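Long-range contacts in GNA33 (Neisseria gonorrhoeae FA 1090, PDB 2G5D), which probably cleaves the glycosidic bond between N-acetylmuramic acid and N-acetylglucosamine in peptidoglycan as a lytic transglycosylase, leaving a 1,6-anhydro bond on the muramic acid: residues Y42-W53 and W409-Y420; N71-Q79 and Y346-F354. All coordinates share one frame; numbering follows the deposited sequence.

Interaction 1 of 2, residues Y42-W53 and W409-Y420; sequences YTVVPHLSMPHW and WQLLPNGMKPEY
Met50 lays its CG over the indole of Trp409, 3.7 Å from the centroid of the five-membered ring and only 8° off the ring normal, a CH-pi contact. With Met50 CG beside the backbone N (chi1 -62°) and the chain extended at chi2 (173°), the sulfur also stays near this ring, SD lying obliquely 4.3 Å from that centroid, a Met-aromatic contact. Val45 and Pro51 close in beside this bump: Val45 CG2 at the indole edge by Trp409 CD1, Pro51 CD obliquely at Trp409 CH2 (3.6 Å). Beyond the sulfur, Leu411 divides its branches, CD1 meeting Met50 SD tip to tip and CD2 resting 3.9 Å from Trp53 CH2. A second fit lies at the other end, where Pro418 CB stands 3.6 Å from the centroid of the Tyr42 ring, over the face, and Pro418 CG is 3.4 Å from Tyr42 CG. Gln410 NE2 comes obliquely to the same ring. No hydrogen bond joins the two segments; Tyr42 OH bonds instead to Tyr346 O, and Gln410 OE1 to Thr348 N. The contact ties the N-terminal part of the chain to the C-terminal barrel strand 403-413 and its tail. Strand 103-110 lies between 40-44 and 403-413, antiparallel to both; the chain following 40-44 packs onto Trp409 and Leu411, and Phe354 of strand 352-358 touches Met50 and Pro51.

Interaction 2 of 2, residues N71-Q79 and Y346-F354; sequences NLKNRQGWQ and YITLGAPLF
Leu72, Arg75 and Trp78 meet a type II beta turn, Thr348 to Ala351, that leads into strand 352-358 of the 3D domain, a member of the double-psi beta-barrel clan. Leu72, in the last turn of helix 58-72, comes first. Leu72 CD1 lies 3.7 Å from Gly350 O, while Leu72 CD2 points to Leu349 O at 3.6 Å. Gly350, with positive phi, presents its CA to Leu72 CG at 3.9 Å. The chain then folds through a type I turn, Leu72 to Arg75, closed by Arg75 N to Leu72 O.

Arg75 bends at chi3 (-109°) and brings its guanidinium edge-on to the carbonyl of Leu349. Arg75 NH1 (2.8 Å) and Arg75 NH2 (2.7 Å) both donate to Leu349 O, but with N-H...O angles of 122° and 124° both bonds are weak. Leu72 CD2 covers one face of the guanidinium, and Thr348 CG2 lies at its edge, so the charged group is bordered by apolar carbon as well as by its acceptor.

A second turn, type II from Arg75 to Trp78 with Gly77 at its third position, returns the chain to the contact. The indole of Trp78 receives Leu72 CD1 over one face, so one leucine touches both flat groups, CD1 over the indole and CD2 over the guanidinium. Outside the two segments Phe65 also touches this indole, as do Leu412 and Pro413 of strand 403-413. The benzene end of the indole reaches the turn: Thr348 CG2 and Pro352 CD lie at the ring edge, and Trp78 CH2 comes to 3.7 Å from Ala351 CA.

In the fold
Strands 352-358 and 403-413 pair antiparallel, and the two interactions meet on them, with centres about 13 Å apart. Interaction 1 is partly buried, farther from the centre of the chain, and joins two portions of chain chiefly by apolar and aromatic packing, without a hydrogen bond between its segments. Interaction 2 is buried; it adds a charged group held on a backbone carbonyl, and sets a helix end and its following turns against a tight turn. Two side-chain-to-backbone hydrogen bonds tie them together. Thus Tyr42 and Gln410, which meet each other in interaction 1, turn their oxygens to the backbone of 346-354.

Interaction 1 of 2, residues Y42-W53 and W409-Y420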
loop_
_atom_site.group_PDB
_atom_site.type_symbol
_atom_site.label_atom_id
_atom_site.label_comp_id
_atom_site.label_asym_id
_atom_site.label_seq_id
_atom_site.Cartn_x
_atom_site.Cartn_y
_atom_site.Cartn_z
ATOM N N TYR A 42 7.643 20.073 12.914
ATOM C CA TYR A 42 8.020 20.319 11.520
ATOM C C TYR A 42 8.750 21.656 11.415
ATOM O O TYR A 42 8.259 22.654 11.916
ATOM C CB TYR A 42 6.776 20.376 10.646
ATOM C CG TYR A 42 5.801 19.221 10.788
ATOM C CD1 TYR A 42 4.801 19.266 11.741
ATOM C CD2 TYR A 42 5.841 18.118 9.916
ATOM C CE1 TYR A 42 3.880 18.244 11.887
ATOM C CE2 TYR A 42 4.897 17.070 10.043
ATOM C CZ TYR A 42 3.911 17.160 11.039
ATOM O OH TYR A 42 2.962 16.188 11.236
ATOM N N THR A 43 9.910 21.669 10.761
ATOM C CA THR A 43 10.750 22.862 10.679
ATOM C C THR A 43 11.090 23.161 9.234
ATOM O O THR A 43 11.614 22.293 8.528
ATOM C CB THR A 43 12.071 22.700 11.513
ATOM O OG1 THR A 43 11.736 22.330 12.849
ATOM C CG2 THR A 43 12.899 23.988 11.572
ATOM N N VAL A 44 10.809 24.395 8.807
ATOM C CA VAL A 44 11.195 24.842 7.472
ATOM C C VAL A 44 12.715 24.960 7.378
ATOM O O VAL A 44 13.342 25.620 8.187
ATOM C CB VAL A 44 10.592 26.229 7.115
ATOM C CG1 VAL A 44 11.282 26.800 5.848
ATOM C CG2 VAL A 44 9.111 26.124 6.913
ATOM N N VAL A 45 13.297 24.315 6.368
ATOM C CA VAL A 45 14.728 24.404 6.104
ATOM C C VAL A 45 14.888 24.726 4.619
ATOM O O VAL A 45 13.931 24.572 3.871
ATOM C CB VAL A 45 15.472 23.063 6.446
ATOM C CG1 VAL A 45 15.450 22.794 7.934
ATOM C CG2 VAL A 45 14.873 21.840 5.654
ATOM N N PRO A 46 16.094 25.181 4.192
ATOM C CA PRO A 46 16.381 25.329 2.751
ATOM C C PRO A 46 16.324 23.997 1.983
ATOM O O PRO A 46 16.587 22.941 2.568
ATOM C CB PRO A 46 17.809 25.889 2.729
ATOM C CG PRO A 46 18.006 26.500 4.113
ATOM C CD PRO A 46 17.236 25.606 5.034
ATOM N N HIS A 47 16.018 24.059 0.680
ATOM C CA HIS A 47 16.021 22.879 -0.193
ATOM C C HIS A 47 17.359 22.154 -0.202
ATOM O O HIS A 47 17.387 20.943 -0.286
ATOM C CB HIS A 47 15.612 23.243 -1.636
ATOM C CG HIS A 47 14.240 23.830 -1.737
ATOM N ND1 HIS A 47 13.150 23.098 -2.163
ATOM C CD2 HIS A 47 13.768 25.062 -1.416
ATOM C CE1 HIS A 47 12.071 23.862 -2.134
ATOM N NE2 HIS A 47 12.417 25.050 -1.661
ATOM N N LEU A 48 18.447 22.921 -0.132
ATOM C CA LEU A 48 19.823 22.393 -0.194
ATOM C C LEU A 48 20.326 21.816 1.124
ATOM O O LEU A 48 21.418 21.282 1.219
ATOM C CB LEU A 48 20.780 23.442 -0.757
ATOM C CG LEU A 48 20.844 23.430 -2.307
ATOM C CD1 LEU A 48 21.547 24.690 -2.811
ATOM C CD2 LEU A 48 21.579 22.173 -2.840
ATOM N N SER A 49 19.509 21.910 2.143
ATOM C CA SER A 49 19.714 21.096 3.342
ATOM C C SER A 49 19.364 19.582 3.166
ATOM O O SER A 49 19.737 18.757 4.011
ATOM C CB SER A 49 18.980 21.726 4.526
ATOM O OG SER A 49 19.599 22.960 4.851
ATOM N N MET A 50 18.637 19.238 2.096
ATOM C CA MET A 50 18.409 17.838 1.724
ATOM C C MET A 50 19.634 17.262 0.982
ATOM O O MET A 50 20.142 17.876 0.050
ATOM C CB MET A 50 17.106 17.656 0.925
ATOM C CG MET A 50 15.898 18.063 1.727
ATOM S SD MET A 50 14.281 18.107 0.935
ATOM C CE MET A 50 14.200 19.749 0.229
ATOM N N PRO A 51 20.151 16.116 1.464
ATOM C CA PRO A 51 21.383 15.580 0.903
ATOM C C PRO A 51 21.157 15.082 -0.534
ATOM O O PRO A 51 20.154 14.441 -0.798
ATOM C CB PRO A 51 21.751 14.441 1.859
ATOM C CG PRO A 51 20.461 14.037 2.528
ATOM C CD PRO A 51 19.589 15.277 2.546
ATOM N N HIS A 52 22.068 15.426 -1.444
ATOM C CA HIS A 52 21.955 15.058 -2.863
ATOM C C HIS A 52 20.739 15.634 -3.588
ATOM O O HIS A 52 20.380 15.166 -4.668
ATOM C CB HIS A 52 22.008 13.543 -3.052
ATOM C CG HIS A 52 23.289 12.927 -2.601
ATOM N ND1 HIS A 52 23.488 11.564 -2.583
ATOM C CD2 HIS A 52 24.435 13.486 -2.138
ATOM C CE1 HIS A 52 24.706 11.309 -2.135
ATOM N NE2 HIS A 52 25.294 12.459 -1.842
ATOM N N TRP A 53 20.151 16.672 -3.012
ATOM C CA TRP A 53 19.117 17.460 -3.660
ATOM C C TRP A 53 19.484 17.818 -5.106
ATOM O O TRP A 53 18.696 17.593 -6.018
ATOM C CB TRP A 53 18.882 18.761 -2.896
ATOM C CG TRP A 53 17.886 19.612 -3.596
ATOM C CD1 TRP A 53 18.131 20.681 -4.422
ATOM C CD2 TRP A 53 16.464 19.433 -3.575
ATOM N NE1 TRP A 53 16.926 21.185 -4.903
ATOM C CE2 TRP A 53 15.899 20.435 -4.394
ATOM C CE3 TRP A 53 15.609 18.537 -2.911
ATOM C CZ2 TRP A 53 14.512 20.552 -4.582
ATOM C CZ3 TRP A 53 14.234 18.644 -3.105
ATOM C CH2 TRP A 53 13.703 19.651 -3.925
ATOM N N TRP A 409 11.741 14.773 4.874
ATOM C CA TRP A 409 11.358 16.168 4.769
ATOM C C TRP A 409 10.109 16.147 3.964
ATOM O O TRP A 409 10.052 15.504 2.915
ATOM C CB TRP A 409 12.394 17.002 4.008
ATOM C CG TRP A 409 13.743 17.168 4.678
ATOM C CD1 TRP A 409 14.218 18.289 5.251
ATOM C CD2 TRP A 409 14.794 16.195 4.745
ATOM N NE1 TRP A 409 15.517 18.094 5.700
ATOM C CE2 TRP A 409 15.891 16.809 5.413
ATOM C CE3 TRP A 409 14.919 14.872 4.311
ATOM C CZ2 TRP A 409 17.106 16.128 5.679
ATOM C CZ3 TRP A 409 16.122 14.181 4.585
ATOM C CH2 TRP A 409 17.197 14.814 5.260
ATOM N N GLN A 410 9.101 16.862 4.433
ATOM C CA GLN A 410 7.849 16.964 3.694
ATOM C C GLN A 410 7.817 18.299 2.925
ATOM O O GLN A 410 8.051 19.347 3.529
ATOM C CB GLN A 410 6.701 16.897 4.715
ATOM C CG GLN A 410 5.318 16.981 4.105
ATOM C CD GLN A 410 4.198 16.753 5.112
ATOM O OE1 GLN A 410 3.126 16.314 4.731
ATOM N NE2 GLN A 410 4.431 17.077 6.395
ATOM N N LEU A 411 7.542 18.255 1.603
ATOM C CA LEU A 411 7.413 19.473 0.749
ATOM C C LEU A 411 5.937 19.797 0.536
ATOM O O LEU A 411 5.150 18.931 0.186
ATOM C CB LEU A 411 8.176 19.332 -0.605
ATOM C CG LEU A 411 9.719 19.482 -0.565
ATOM C CD1 LEU A 411 10.336 18.414 0.307
ATOM C CD2 LEU A 411 10.365 19.432 -1.974
ATOM N N LEU A 412 5.563 21.038 0.813
ATOM C CA LEU A 412 4.173 21.467 0.709
ATOM C C LEU A 412 4.155 22.765 -0.074
ATOM O O LEU A 412 5.115 23.567 0.026
ATOM C CB LEU A 412 3.568 21.701 2.121
ATOM C CG LEU A 412 3.415 20.455 2.995
ATOM C CD1 LEU A 412 3.101 20.846 4.449
ATOM C CD2 LEU A 412 2.347 19.496 2.413
ATOM N N PRO A 413 3.073 22.993 -0.845
ATOM C CA PRO A 413 2.940 24.270 -1.572
ATOM C C PRO A 413 3.219 25.459 -0.642
ATOM O O PRO A 413 2.667 25.503 0.473
ATOM C CB PRO A 413 1.481 24.251 -2.025
ATOM C CG PRO A 413 1.175 22.784 -2.164
ATOM C CD PRO A 413 1.905 22.113 -1.056
ATOM N N ASN A 414 4.081 26.386 -1.075
ATOM C CA ASN A 414 4.433 27.564 -0.258
ATOM C C ASN A 414 3.208 28.163 0.412
ATOM O O ASN A 414 2.233 28.484 -0.269
ATOM C CB ASN A 414 5.039 28.662 -1.122
ATOM C CG ASN A 414 6.287 28.240 -1.838
ATOM O OD1 ASN A 414 7.040 27.402 -1.364
ATOM N ND2 ASN A 414 6.539 28.863 -2.975
ATOM N N GLY A 415 3.260 28.324 1.737
ATOM C CA GLY A 415 2.126 28.853 2.484
ATOM C C GLY A 415 1.325 27.802 3.223
ATOM O O GLY A 415 0.749 28.075 4.264
ATOM N N MET A 416 1.286 26.587 2.685
ATOM C CA MET A 416 0.574 25.498 3.339
ATOM C C MET A 416 1.444 24.874 4.441
ATOM O O MET A 416 2.586 24.466 4.206
ATOM C CB MET A 416 0.129 24.450 2.318
ATOM C CG MET A 416 -0.569 23.239 2.921
ATOM S SD MET A 416 -0.691 21.830 1.796
ATOM C CE MET A 416 -1.801 22.477 0.554
ATOM N N LYS A 417 0.894 24.812 5.644
ATOM C CA LYS A 417 1.623 24.267 6.771
ATOM C C LYS A 417 1.336 22.782 6.911
ATOM O O LYS A 417 0.272 22.313 6.511
ATOM C CB LYS A 417 1.307 25.052 8.059
ATOM C CG LYS A 417 1.999 26.425 8.083
ATOM C CD LYS A 417 2.158 26.981 9.472
ATOM C CE LYS A 417 1.172 28.097 9.731
ATOM N NZ LYS A 417 1.561 29.287 8.950
ATOM N N PRO A 418 2.295 22.026 7.462
ATOM C CA PRO A 418 2.000 20.660 7.820
ATOM C C PRO A 418 1.042 20.661 9.019
ATOM O O PRO A 418 0.873 21.672 9.709
ATOM C CB PRO A 418 3.366 20.099 8.184
ATOM C CG PRO A 418 4.144 21.271 8.625
ATOM C CD PRO A 418 3.670 22.409 7.825
ATOM N N GLU A 419 0.387 19.544 9.254
ATOM C CA GLU A 419 -0.580 19.521 10.311
ATOM C C GLU A 419 -0.645 18.120 10.870
ATOM O O GLU A 419 -0.664 17.140 10.127
ATOM C CB GLU A 419 -1.943 19.951 9.765
ATOM C CG GLU A 419 -3.039 19.987 10.773
ATOM C CD GLU A 419 -4.388 20.278 10.130
ATOM O OE1 GLU A 419 -4.408 20.670 8.942
ATOM O OE2 GLU A 419 -5.416 20.097 10.818
ATOM N N TYR A 420 -0.662 18.049 12.191
ATOM C CA TYR A 420 -0.968 16.827 12.881
ATOM C C TYR A 420 -2.482 16.637 12.797
ATOM O O TYR A 420 -3.265 17.539 13.144
ATOM C CB TYR A 420 -0.453 16.892 14.319
ATOM C CG TYR A 420 -0.946 15.775 15.217
ATOM C CD1 TYR A 420 -1.696 16.054 16.367
ATOM C CD2 TYR A 420 -0.677 14.441 14.911
ATOM C CE1 TYR A 420 -2.152 15.028 17.195
ATOM C CE2 TYR A 420 -1.120 13.420 15.716
ATOM C CZ TYR A 420 -1.858 13.717 16.856
ATOM O OH TYR A 420 -2.286 12.686 17.643
#

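Interaction 2 of 2, residues N71-Q79 and Y346-F354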
loop_
_atom_site.group_PDB
_atom_site.type_symbol
_atom_site.label_atom_id
_atom_site.label_comp_id
_atom_site.label_asym_id
_atom_site.label_seq_id
_atom_site.Cartn_x
_atom_site.Cartn_y
_atom_site.Cartn_z
ATOM N N ASN A 71 -6.048 13.017 -8.748
ATOM C CA ASN A 71 -6.937 13.232 -7.587
ATOM C C ASN A 71 -6.522 14.422 -6.693
ATOM O O ASN A 71 -7.377 15.164 -6.190
ATOM C CB ASN A 71 -7.029 11.957 -6.725
ATOM C CG ASN A 71 -7.929 10.869 -7.341
ATOM O OD1 ASN A 71 -8.525 11.046 -8.408
ATOM N ND2 ASN A 71 -8.027 9.741 -6.655
ATOM N N LEU A 72 -5.220 14.592 -6.470
ATOM C CA LEU A 72 -4.732 15.600 -5.534
ATOM C C LEU A 72 -5.105 17.013 -5.978
ATOM O O LEU A 72 -5.302 17.900 -5.143
ATOM C CB LEU A 72 -3.212 15.483 -5.372
ATOM C CG LEU A 72 -2.449 15.663 -4.048
ATOM C CD1 LEU A 72 -1.137 16.400 -4.311
ATOM C CD2 LEU A 72 -3.239 16.305 -2.919
ATOM N N LYS A 73 -5.222 17.212 -7.297
ATOM C CA LYS A 73 -5.545 18.524 -7.870
ATOM C C LYS A 73 -6.875 19.096 -7.374
ATOM O O LYS A 73 -7.109 20.315 -7.458
ATOM C CB LYS A 73 -5.537 18.470 -9.405
ATOM C CG LYS A 73 -6.877 18.038 -10.028
ATOM C CD LYS A 73 -6.843 18.046 -11.505
ATOM C CE LYS A 73 -6.737 16.651 -12.059
ATOM N NZ LYS A 73 -7.326 16.568 -13.438
ATOM N N ASN A 74 -7.742 18.204 -6.879
ATOM C CA ASN A 74 -9.078 18.552 -6.410
ATOM C C ASN A 74 -9.137 18.928 -4.933
ATOM O O ASN A 74 -10.185 19.378 -4.441
ATOM C CB ASN A 74 -10.054 17.408 -6.697
ATOM C CG ASN A 74 -10.263 17.173 -8.182
ATOM O OD1 ASN A 74 -10.417 18.119 -8.957
ATOM N ND2 ASN A 74 -10.287 15.904 -8.582
ATOM N N ARG A 75 -8.022 18.747 -4.234
ATOM C CA ARG A 75 -7.937 19.076 -2.817
ATOM C C ARG A 75 -7.528 20.520 -2.625
ATOM O O ARG A 75 -6.568 20.989 -3.232
ATOM C CB ARG A 75 -6.951 18.162 -2.099
ATOM C CG ARG A 75 -7.611 16.945 -1.471
ATOM C CD ARG A 75 -6.809 16.437 -0.280
ATOM N NE ARG A 75 -6.153 15.163 -0.579
ATOM C CZ ARG A 75 -4.978 14.768 -0.093
ATOM N NH1 ARG A 75 -4.256 15.538 0.726
ATOM N NH2 ARG A 75 -4.510 13.580 -0.454
ATOM N N GLN A 76 -8.262 21.216 -1.762
ATOM C CA GLN A 76 -8.009 22.628 -1.489
ATOM C C GLN A 76 -6.539 22.935 -1.187
ATOM O O GLN A 76 -5.919 22.333 -0.304
ATOM C CB GLN A 76 -8.926 23.137 -0.375
ATOM C CG GLN A 76 -8.926 24.671 -0.135
ATOM C CD GLN A 76 -8.946 25.519 -1.407
ATOM O OE1 GLN A 76 -9.762 25.306 -2.314
ATOM N NE2 GLN A 76 -8.058 26.509 -1.462
ATOM N N GLY A 77 -5.990 23.874 -1.948
ATOM C CA GLY A 77 -4.622 24.327 -1.745
ATOM C C GLY A 77 -3.585 23.651 -2.633
ATOM O O GLY A 77 -2.411 24.046 -2.621
ATOM N N TRP A 78 -4.022 22.661 -3.422
ATOM C CA TRP A 78 -3.129 21.900 -4.305
ATOM C C TRP A 78 -3.401 22.151 -5.793
ATOM O O TRP A 78 -2.678 21.645 -6.636
ATOM C CB TRP A 78 -3.212 20.378 -4.015
ATOM C CG TRP A 78 -2.598 19.922 -2.688
ATOM C CD1 TRP A 78 -3.252 19.789 -1.490
ATOM C CD2 TRP A 78 -1.232 19.509 -2.449
ATOM N NE1 TRP A 78 -2.393 19.330 -0.531
ATOM C CE2 TRP A 78 -1.145 19.157 -1.079
ATOM C CE3 TRP A 78 -0.076 19.411 -3.259
ATOM C CZ2 TRP A 78 0.041 18.719 -0.488
ATOM C CZ3 TRP A 78 1.105 18.953 -2.675
ATOM C CH2 TRP A 78 1.158 18.627 -1.302
ATOM N N GLN A 79 -4.416 22.952 -6.109
ATOM C CA GLN A 79 -4.858 23.177 -7.486
ATOM C C GLN A 79 -3.775 23.792 -8.366
ATOM O O GLN A 79 -3.528 23.316 -9.474
ATOM C CB GLN A 79 -6.101 24.091 -7.537
ATOM C CG GLN A 79 -7.308 23.621 -6.720
ATOM C CD GLN A 79 -7.406 24.283 -5.341
ATOM O OE1 GLN A 79 -6.398 24.550 -4.679
ATOM N NE2 GLN A 79 -8.628 24.541 -4.909
ATOM N N TYR A 346 0.468 12.405 10.293
ATOM C CA TYR A 346 1.681 13.217 10.264
ATOM C C TYR A 346 2.009 13.809 8.888
ATOM O O TYR A 346 2.463 14.963 8.805
ATOM C CB TYR A 346 2.865 12.430 10.859
ATOM C CG TYR A 346 2.680 12.140 12.350
ATOM C CD1 TYR A 346 2.420 10.848 12.803
ATOM C CD2 TYR A 346 2.693 13.174 13.297
ATOM C CE1 TYR A 346 2.211 10.582 14.169
ATOM C CE2 TYR A 346 2.490 12.922 14.659
ATOM C CZ TYR A 346 2.258 11.621 15.088
ATOM O OH TYR A 346 2.065 11.352 16.427
ATOM N N ILE A 347 1.768 13.038 7.824
ATOM C CA ILE A 347 2.120 13.442 6.451
ATOM C C ILE A 347 0.862 13.731 5.649
ATOM O O ILE A 347 -0.093 12.958 5.688
ATOM C CB ILE A 347 2.971 12.355 5.676
ATOM C CG1 ILE A 347 4.209 11.917 6.487
ATOM C CG2 ILE A 347 3.329 12.837 4.244
ATOM C CD1 ILE A 347 5.100 13.048 6.987
ATOM N N THR A 348 0.872 14.868 4.951
ATOM C CA THR A 348 -0.242 15.268 4.104
ATOM C C THR A 348 -0.225 14.354 2.872
ATOM O O THR A 348 0.817 14.183 2.239
ATOM C CB THR A 348 -0.146 16.771 3.729
ATOM O OG1 THR A 348 -0.118 17.555 4.933
ATOM C CG2 THR A 348 -1.355 17.195 2.904
ATOM N N LEU A 349 -1.366 13.741 2.569
ATOM C CA LEU A 349 -1.428 12.730 1.509
ATOM C C LEU A 349 -1.257 13.384 0.135
ATOM O O LEU A 349 -1.932 14.347 -0.182
ATOM C CB LEU A 349 -2.716 11.872 1.576
ATOM C CG LEU A 349 -2.751 10.631 0.665
ATOM C CD1 LEU A 349 -1.734 9.535 1.105
ATOM C CD2 LEU A 349 -4.161 10.068 0.613
ATOM N N GLY A 350 -0.333 12.853 -0.651
ATOM C CA GLY A 350 0.029 13.408 -1.956
ATOM C C GLY A 350 1.333 14.207 -1.986
ATOM O O GLY A 350 1.848 14.511 -3.061
ATOM N N ALA A 351 1.876 14.539 -0.815
ATOM C CA ALA A 351 2.965 15.479 -0.718
ATOM C C ALA A 351 4.260 14.897 -1.245
ATOM O O ALA A 351 4.550 13.730 -1.032
ATOM C CB ALA A 351 3.165 15.950 0.721
ATOM N N PRO A 352 5.044 15.718 -1.954
ATOM C CA PRO A 352 6.440 15.311 -2.191
ATOM C C PRO A 352 7.178 15.066 -0.858
ATOM O O PRO A 352 7.000 15.807 0.118
ATOM C CB PRO A 352 7.017 16.500 -2.980
ATOM C CG PRO A 352 5.787 17.128 -3.655
ATOM C CD PRO A 352 4.701 16.997 -2.620
ATOM N N LEU A 353 7.999 14.016 -0.805
ATOM C CA LEU A 353 8.616 13.626 0.454
ATOM C C LEU A 353 10.046 13.218 0.146
ATOM O O LEU A 353 10.281 12.264 -0.581
ATOM C CB LEU A 353 7.809 12.468 1.059
ATOM C CG LEU A 353 7.613 12.074 2.547
ATOM C CD1 LEU A 353 8.524 10.929 2.915
ATOM C CD2 LEU A 353 7.699 13.196 3.587
ATOM N N PHE A 354 11.000 13.977 0.673
ATOM C CA PHE A 354 12.396 13.603 0.532
ATOM C C PHE A 354 12.824 12.626 1.617
ATOM O O PHE A 354 12.630 12.892 2.810
ATOM C CB PHE A 354 13.282 14.835 0.547
ATOM C CG PHE A 354 14.625 14.595 -0.032
ATOM C CD1 PHE A 354 14.877 14.898 -1.380
ATOM C CD2 PHE A 354 15.644 14.053 0.750
ATOM C CE1 PHE A 354 16.146 14.657 -1.946
ATOM C CE2 PHE A 354 16.909 13.821 0.202
ATOM C CZ PHE A 354 17.153 14.119 -1.152
#